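Local coordinates for Glyoxalase/bleomycin resistance protein/dioxygenase (Vibrio splendidus, PDB 2RK9) that probably acts as a metal-dependent enzyme or small-molecule-binding protein of the vicinal-oxygen-chelate type, at the interface of chains A and B. Coordinates in Å, arbitrary orientation; residue numbers count along the deposited sequence, not the author numbering. Chains: chain A/B, Glyoxalase/bleomycin resistance protein/dioxygenase.

Contact 1 and contact 2 lie about 20 Å apart, measured between the centres of their C-alpha atoms, and belong to one two-fold symmetric interface. In contact 1 the helix 16-26 of chain B packs on the strands 116-123 and 129-134 of chain A and the turn joining them; in contact 2 two leucines of chain B pack against side chains and backbone of chain A. No residue position is shared, but the first strand serves both, through B:Leu11 in contact 1 and A:Tyr12 in contact 2. Symmetry repeats each contact, giving four such patches in a plausible dimer.

Contact 1: the interface of chains A and B. Residues chain A 122-126, 130, 132; chain B 11, 19, 22-23, 27.
The hydroxyl OG of B:Ser19 meets both a carboxylate and a water: it donates to A:Asp126 OD2 at 2.5 Å, a short bond made to the syn lone pair of that oxygen. Water 1 closes a small ring, lying 2.9 Å from B:Ser19 OG while also bonding the other carboxylate oxygen, OD1 of A:Asp126, so both acid oxygens are engaged and the rotation of the carboxylate is probably restrained. In this member of the glyoxalase/bleomycin resistance superfamily, B:Ser19, B:Phe22 and B:Phe23 of helix 16-26 face the turn and strands of the partner.

One turn along that helix, B:Phe22 has its CG anti to the backbone N (chi1 -176°), which sends the ring towards the turn of chain A. A:Pro125 lies over one face, its CD 3.6 Å from the ring centroid in a CH-pi contact, displaced towards the rim. At the far end of the ring, A:Val122 CG1 sits in the ring plane, 3.8 Å from CZ of B:Phe22. The methyl CG2 of A:Thr124 bridges the two aromatic rings of the helix, touching CE2 of B:Phe22 and lying 4.0 Å from CE1 of B:Phe23.

The tip of B:Phe23 instead comes over the CZ end of A:Phe130, to one side of its plane, with the two CZ atoms of B:Phe23 and A:Phe130 3.9 Å apart; the side chains cross at about a right angle, and A:Phe130 CZ lies in the plane of the B:Phe23 ring, at its edge. B:Leu27, just beyond the helix, sets CD1 above one face of B:Phe23 and presents both methyls to the end of A:Phe132, with CD1 3.9 Å from CZ of that ring.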
ATOM      1  N   VAL A 122      -5.832 -10.410   7.982  1.00  6.51           N
ATOM      2  CA  VAL A 122      -5.741  -9.911   9.346  1.00  7.84           C
ATOM      3  C   VAL A 122      -6.138  -8.439   9.375  1.00  7.68           C
ATOM      4  O   VAL A 122      -5.872  -7.694   8.433  1.00  8.03           O
ATOM      5  CB  VAL A 122      -4.292 -10.026   9.878  1.00  8.94           C
ATOM      6  CG1 VAL A 122      -4.140  -9.240  11.162  1.00 12.25           C
ATOM      7  CG2 VAL A 122      -3.933 -11.484  10.107  1.00 11.45           C
ATOM      8  N   GLN A 123      -6.801  -8.028  10.447  1.00  7.28           N
ATOM      9  CA  GLN A 123      -7.167  -6.627  10.594  1.00  7.77           C
ATOM     10  C   GLN A 123      -6.344  -6.110  11.761  1.00  7.69           C
ATOM     11  O   GLN A 123      -6.378  -6.690  12.848  1.00  8.81           O
ATOM     12  CB  GLN A 123      -8.654  -6.464  10.902  1.00  8.81           C
ATOM     13  CG  GLN A 123      -9.056  -5.010  11.087  1.00 13.58           C
ATOM     14  CD  GLN A 123     -10.555  -4.822  11.124  1.00 17.59           C
ATOM     15  OE1 GLN A 123     -11.233  -5.311  12.029  1.00 19.16           O
ATOM     16  NE2 GLN A 123     -11.085  -4.113  10.133  1.00 20.88           N
ATOM     17  N   THR A 124      -5.590  -5.039  11.539  1.00  6.26           N
ATOM     18  CA  THR A 124      -4.776  -4.480  12.608  1.00  7.22           C
ATOM     19  C   THR A 124      -5.644  -3.646  13.544  1.00  6.37           C
ATOM     20  O   THR A 124      -6.803  -3.363  13.250  1.00  6.52           O
ATOM     21  CB  THR A 124      -3.628  -3.599  12.061  1.00  6.97           C
ATOM     22  OG1 THR A 124      -4.141  -2.326  11.641  1.00  6.97           O
ATOM     23  CG2 THR A 124      -2.955  -4.290  10.880  1.00  9.06           C
ATOM     24  N   PRO A 125      -5.093  -3.252  14.699  1.00  7.77           N
ATOM     25  CA  PRO A 125      -5.833  -2.447  15.675  1.00  7.62           C
ATOM     26  C   PRO A 125      -6.354  -1.124  15.112  1.00  7.57           C
ATOM     27  O   PRO A 125      -7.333  -0.566  15.613  1.00  9.72           O
ATOM     28  CB  PRO A 125      -4.807  -2.239  16.788  1.00  7.29           C
ATOM     29  CG  PRO A 125      -4.025  -3.514  16.748  1.00  8.21           C
ATOM     30  CD  PRO A 125      -3.807  -3.700  15.264  1.00  7.51           C
ATOM     31  N   ASP A 126      -5.695  -0.622  14.074  1.00  6.53           N
ATOM     32  CA  ASP A 126      -6.109   0.637  13.459  1.00  6.45           C
ATOM     33  C   ASP A 126      -7.187   0.421  12.403  1.00  5.86           C
ATOM     34  O   ASP A 126      -7.829   1.371  11.958  1.00  5.57           O
ATOM     35  CB  ASP A 126      -4.901   1.336  12.836  1.00  6.81           C
ATOM     36  CG  ASP A 126      -3.827   1.621  13.854  1.00  6.74           C
ATOM     37  OD1 ASP A 126      -4.041   2.513  14.699  1.00  5.88           O
ATOM     38  OD2 ASP A 126      -2.781   0.939  13.826  1.00 10.62           O
ATOM     39  N   PHE A 130      -4.874  -6.724   5.913  1.00  7.16           N
ATOM     40  CA  PHE A 130      -3.748  -7.337   5.237  1.00  7.87           C
ATOM     41  C   PHE A 130      -4.113  -8.728   4.761  1.00  8.95           C
ATOM     42  O   PHE A 130      -4.685  -9.529   5.501  1.00  9.01           O
ATOM     43  CB  PHE A 130      -2.548  -7.428   6.188  1.00  8.25           C
ATOM     44  CG  PHE A 130      -1.800  -6.133   6.354  1.00  7.29           C
ATOM     45  CD1 PHE A 130      -0.553  -5.955   5.762  1.00  8.19           C
ATOM     46  CD2 PHE A 130      -2.343  -5.087   7.088  1.00  7.88           C
ATOM     47  CE1 PHE A 130       0.143  -4.752   5.901  1.00  9.31           C
ATOM     48  CE2 PHE A 130      -1.653  -3.878   7.233  1.00  8.56           C
ATOM     49  CZ  PHE A 130      -0.411  -3.711   6.639  1.00  8.21           C
ATOM     50  N   PHE A 132      -2.219 -11.774   3.621  1.00  7.23           N
ATOM     51  CA  PHE A 132      -0.932 -12.439   3.489  1.00  7.00           C
ATOM     52  C   PHE A 132      -1.077 -13.589   2.501  1.00  8.00           C
ATOM     53  O   PHE A 132      -1.966 -14.432   2.639  1.00  7.19           O
ATOM     54  CB  PHE A 132      -0.452 -12.913   4.869  1.00  6.73           C
ATOM     55  CG  PHE A 132      -0.135 -11.777   5.807  1.00  7.93           C
ATOM     56  CD1 PHE A 132       0.926 -10.911   5.536  1.00  7.23           C
ATOM     57  CD2 PHE A 132      -0.946 -11.518   6.909  1.00  7.56           C
ATOM     58  CE1 PHE A 132       1.170  -9.795   6.349  1.00  8.12           C
ATOM     59  CE2 PHE A 132      -0.710 -10.410   7.723  1.00  8.04           C
ATOM     60  CZ  PHE A 132       0.347  -9.547   7.443  1.00  7.55           C
TER
ATOM     61  N   LEU B  11       1.325   4.113   7.221  1.00  5.80           N
ATOM     62  CA  LEU B  11       0.042   4.057   7.912  1.00  6.28           C
ATOM     63  C   LEU B  11      -0.052   4.927   9.158  1.00  6.59           C
ATOM     64  O   LEU B  11       0.828   4.889  10.013  1.00  6.45           O
ATOM     65  CB  LEU B  11      -0.240   2.611   8.324  1.00  6.25           C
ATOM     66  CG  LEU B  11       0.031   1.524   7.283  1.00  7.64           C
ATOM     67  CD1 LEU B  11      -0.199   0.156   7.918  1.00  9.21           C
ATOM     68  CD2 LEU B  11      -0.868   1.732   6.070  1.00  8.51           C
ATOM     69  N   SER B  19       0.325  -0.174  17.748  1.00  6.97           N
ATOM     70  CA  SER B  19       0.494  -0.663  16.384  1.00  5.70           C
ATOM     71  C   SER B  19       1.861  -1.315  16.171  1.00  5.73           C
ATOM     72  O   SER B  19       1.978  -2.345  15.506  1.00  7.22           O
ATOM     73  CB  SER B  19       0.297   0.480  15.396  1.00  6.71           C
ATOM     74  OG  SER B  19      -1.011   1.000  15.525  1.00  8.06           O
ATOM     75  N   PHE B  22       1.876  -4.709  17.695  1.00  6.72           N
ATOM     76  CA  PHE B  22       1.065  -5.639  16.925  1.00  7.74           C
ATOM     77  C   PHE B  22       1.882  -6.203  15.773  1.00  6.95           C
ATOM     78  O   PHE B  22       1.937  -7.410  15.566  1.00  7.39           O
ATOM     79  CB  PHE B  22      -0.166  -4.944  16.352  1.00  7.46           C
ATOM     80  CG  PHE B  22      -1.083  -5.875  15.628  1.00  9.61           C
ATOM     81  CD1 PHE B  22      -1.978  -6.670  16.338  1.00  9.69           C
ATOM     82  CD2 PHE B  22      -1.042  -5.976  14.242  1.00  9.22           C
ATOM     83  CE1 PHE B  22      -2.817  -7.555  15.675  1.00 10.86           C
ATOM     84  CE2 PHE B  22      -1.878  -6.861  13.574  1.00 10.61           C
ATOM     85  CZ  PHE B  22      -2.767  -7.649  14.290  1.00 10.14           C
ATOM     86  N   PHE B  23       2.513  -5.316  15.013  1.00  7.26           N
ATOM     87  CA  PHE B  23       3.321  -5.748  13.883  1.00  7.17           C
ATOM     88  C   PHE B  23       4.507  -6.604  14.305  1.00  7.18           C
ATOM     89  O   PHE B  23       4.801  -7.613  13.670  1.00  6.34           O
ATOM     90  CB  PHE B  23       3.812  -4.543  13.083  1.00  6.85           C
ATOM     91  CG  PHE B  23       2.811  -4.031  12.099  1.00  8.02           C
ATOM     92  CD1 PHE B  23       1.684  -3.339  12.527  1.00  8.15           C
ATOM     93  CD2 PHE B  23       2.964  -4.292  10.746  1.00  8.61           C
ATOM     94  CE1 PHE B  23       0.722  -2.914  11.621  1.00  8.05           C
ATOM     95  CE2 PHE B  23       2.008  -3.874   9.827  1.00  8.70           C
ATOM     96  CZ  PHE B  23       0.883  -3.184  10.266  1.00  9.14           C
ATOM     97  N   LEU B  27       2.657 -10.150  14.198  1.00  9.14           N
ATOM     98  CA  LEU B  27       3.031 -10.468  12.822  1.00  8.02           C
ATOM     99  C   LEU B  27       4.496 -10.823  12.584  1.00  8.92           C
ATOM    100  O   LEU B  27       4.851 -11.335  11.523  1.00  8.78           O
ATOM    101  CB  LEU B  27       2.614  -9.316  11.901  1.00  8.94           C
ATOM    102  CG  LEU B  27       1.120  -8.967  11.913  1.00  8.92           C
ATOM    103  CD1 LEU B  27       0.843  -7.847  10.920  1.00  8.98           C
ATOM    104  CD2 LEU B  27       0.300 -10.200  11.554  1.00 10.16           C
TER
HETATM  105  O   HOH W   1      -3.088   2.286  17.157  1.00  7.15           O

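Contact 2: the interface of chains A and B. Residues chain A 12, 14, 55, 74; chain B 67, 71.
A:Phe14 and B:Leu71 reach towards each other tip to tip, the leucine branch lying to one side of the ring plane, above and beyond its CE2-CZ edge. B:Leu71 CD1 lies 3.5 Å from A:Phe14 CE2, and the branch carbon CG of B:Leu71 is nearly as near, at 3.6 Å from the same ring atom. CD2 lies beyond CZ, and the three carbons follow the CE2-CZ edge. A second aliphatic contact joins A:Ile55 and B:Leu67, whose side chains cross obliquely with their terminal CD1 methyls 3.6 Å apart. B:Leu67 is extended (chi2 180°), which carries CD1 out to the isoleucine tip; it buries 66 Å² against chain A.

Contacts of carbon with backbone complete the packing. The methyl CD1 of B:Leu71 also rests against the carbonyl O of A:Tyr12, at 3.4 Å. The other methyl of B:Leu67, CD2, approaches A:Gly74 at its backbone N, 3.9 Å away. At the other carbon beside CZ of A:Phe14, CE1 faces the B:Leu67 carbonyl O at 3.7 Å, with the carbonyl carbon in the ring plane.

Polar bonding between the chains plays no part here. The model of chain A breaks off after A:Ile55, and that of chain B resumes at B:Leu67; this non-polar patch may hold these ends of incompletely modelled segments against the partner subunit, adding to the apparent dimer.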
ATOM      1  N   TYR A  12     -10.147  -0.405  -3.972  1.00  7.44           N
ATOM      2  CA  TYR A  12     -11.497  -0.467  -4.457  1.00  8.62           C
ATOM      3  C   TYR A  12     -11.824   0.902  -5.045  1.00  8.63           C
ATOM      4  O   TYR A  12     -11.444   1.941  -4.496  1.00  8.01           O
ATOM      5  CB  TYR A  12     -12.428  -0.880  -3.325  1.00 12.91           C
ATOM      6  CG  TYR A  12     -12.410  -2.383  -3.143  1.00 17.93           C
ATOM      7  CD1 TYR A  12     -11.493  -3.002  -2.300  1.00 22.03           C
ATOM      8  CD2 TYR A  12     -13.277  -3.195  -3.866  1.00 21.40           C
ATOM      9  CE1 TYR A  12     -11.441  -4.395  -2.183  1.00 23.86           C
ATOM     10  CE2 TYR A  12     -13.239  -4.574  -3.759  1.00 24.02           C
ATOM     11  CZ  TYR A  12     -12.319  -5.173  -2.917  1.00 25.00           C
ATOM     12  OH  TYR A  12     -12.278  -6.547  -2.805  1.00 27.71           O
ATOM     13  N   PHE A  14     -14.835   3.455  -6.986  1.00  7.80           N
ATOM     14  CA  PHE A  14     -16.253   3.733  -7.175  1.00  8.42           C
ATOM     15  C   PHE A  14     -16.656   3.602  -8.649  1.00  9.13           C
ATOM     16  O   PHE A  14     -17.668   2.977  -8.976  1.00 10.30           O
ATOM     17  CB  PHE A  14     -16.573   5.143  -6.678  1.00  6.90           C
ATOM     18  CG  PHE A  14     -16.423   5.315  -5.191  1.00  8.72           C
ATOM     19  CD1 PHE A  14     -17.359   4.769  -4.318  1.00  9.36           C
ATOM     20  CD2 PHE A  14     -15.351   6.031  -4.661  1.00  8.65           C
ATOM     21  CE1 PHE A  14     -17.233   4.941  -2.940  1.00  9.83           C
ATOM     22  CE2 PHE A  14     -15.216   6.205  -3.286  1.00  9.54           C
ATOM     23  CZ  PHE A  14     -16.158   5.659  -2.425  1.00 10.32           C
ATOM     24  N   ILE A  55     -16.490  -1.295  -7.585  1.00 20.23           N
ATOM     25  CA  ILE A  55     -17.545  -1.717  -6.677  1.00 24.52           C
ATOM     26  C   ILE A  55     -18.869  -1.752  -7.430  1.00 25.14           C
ATOM     27  O   ILE A  55     -18.944  -1.318  -8.589  1.00 27.63           O
ATOM     28  CB  ILE A  55     -17.678  -0.753  -5.490  1.00 25.33           C
ATOM     29  CG1 ILE A  55     -16.303  -0.472  -4.878  1.00 25.09           C
ATOM     30  CG2 ILE A  55     -18.582  -1.379  -4.435  1.00 26.84           C
ATOM     31  CD1 ILE A  55     -16.249   0.883  -4.205  1.00 26.07           C
ATOM     32  N   GLY A  74     -11.268   0.623   1.771  1.00  7.56           N
ATOM     33  CA  GLY A  74     -11.083   0.411   0.345  1.00  7.17           C
ATOM     34  C   GLY A  74      -9.749  -0.196  -0.037  1.00  7.61           C
ATOM     35  O   GLY A  74      -9.559  -0.603  -1.179  1.00  7.33           O
TER
ATOM     36  N   LEU B  67     -18.088   2.442   2.439  1.00 17.70           N
ATOM     37  CA  LEU B  67     -17.243   3.026   1.393  1.00 15.98           C
ATOM     38  C   LEU B  67     -17.769   4.387   0.933  1.00 16.53           C
ATOM     39  O   LEU B  67     -18.827   4.452   0.324  1.00 15.83           O
ATOM     40  CB  LEU B  67     -17.139   2.079   0.193  1.00 18.12           C
ATOM     41  CG  LEU B  67     -16.538   0.697   0.462  1.00 21.95           C
ATOM     42  CD1 LEU B  67     -16.505  -0.133  -0.812  1.00 20.00           C
ATOM     43  CD2 LEU B  67     -15.142   0.824   1.053  1.00 20.00           C
ATOM     44  N   LEU B  71     -11.571   7.527   0.059  1.00  6.96           N
ATOM     45  CA  LEU B  71     -11.163   6.232   0.587  1.00  5.71           C
ATOM     46  C   LEU B  71      -9.693   6.274   0.980  1.00  6.50           C
ATOM     47  O   LEU B  71      -8.982   7.219   0.636  1.00  7.01           O
ATOM     48  CB  LEU B  71     -11.372   5.143  -0.463  1.00  7.65           C
ATOM     49  CG  LEU B  71     -12.813   4.909  -0.900  1.00  8.05           C
ATOM     50  CD1 LEU B  71     -12.831   3.930  -2.072  1.00  8.10           C
ATOM     51  CD2 LEU B  71     -13.624   4.374   0.284  1.00  8.29           C
TER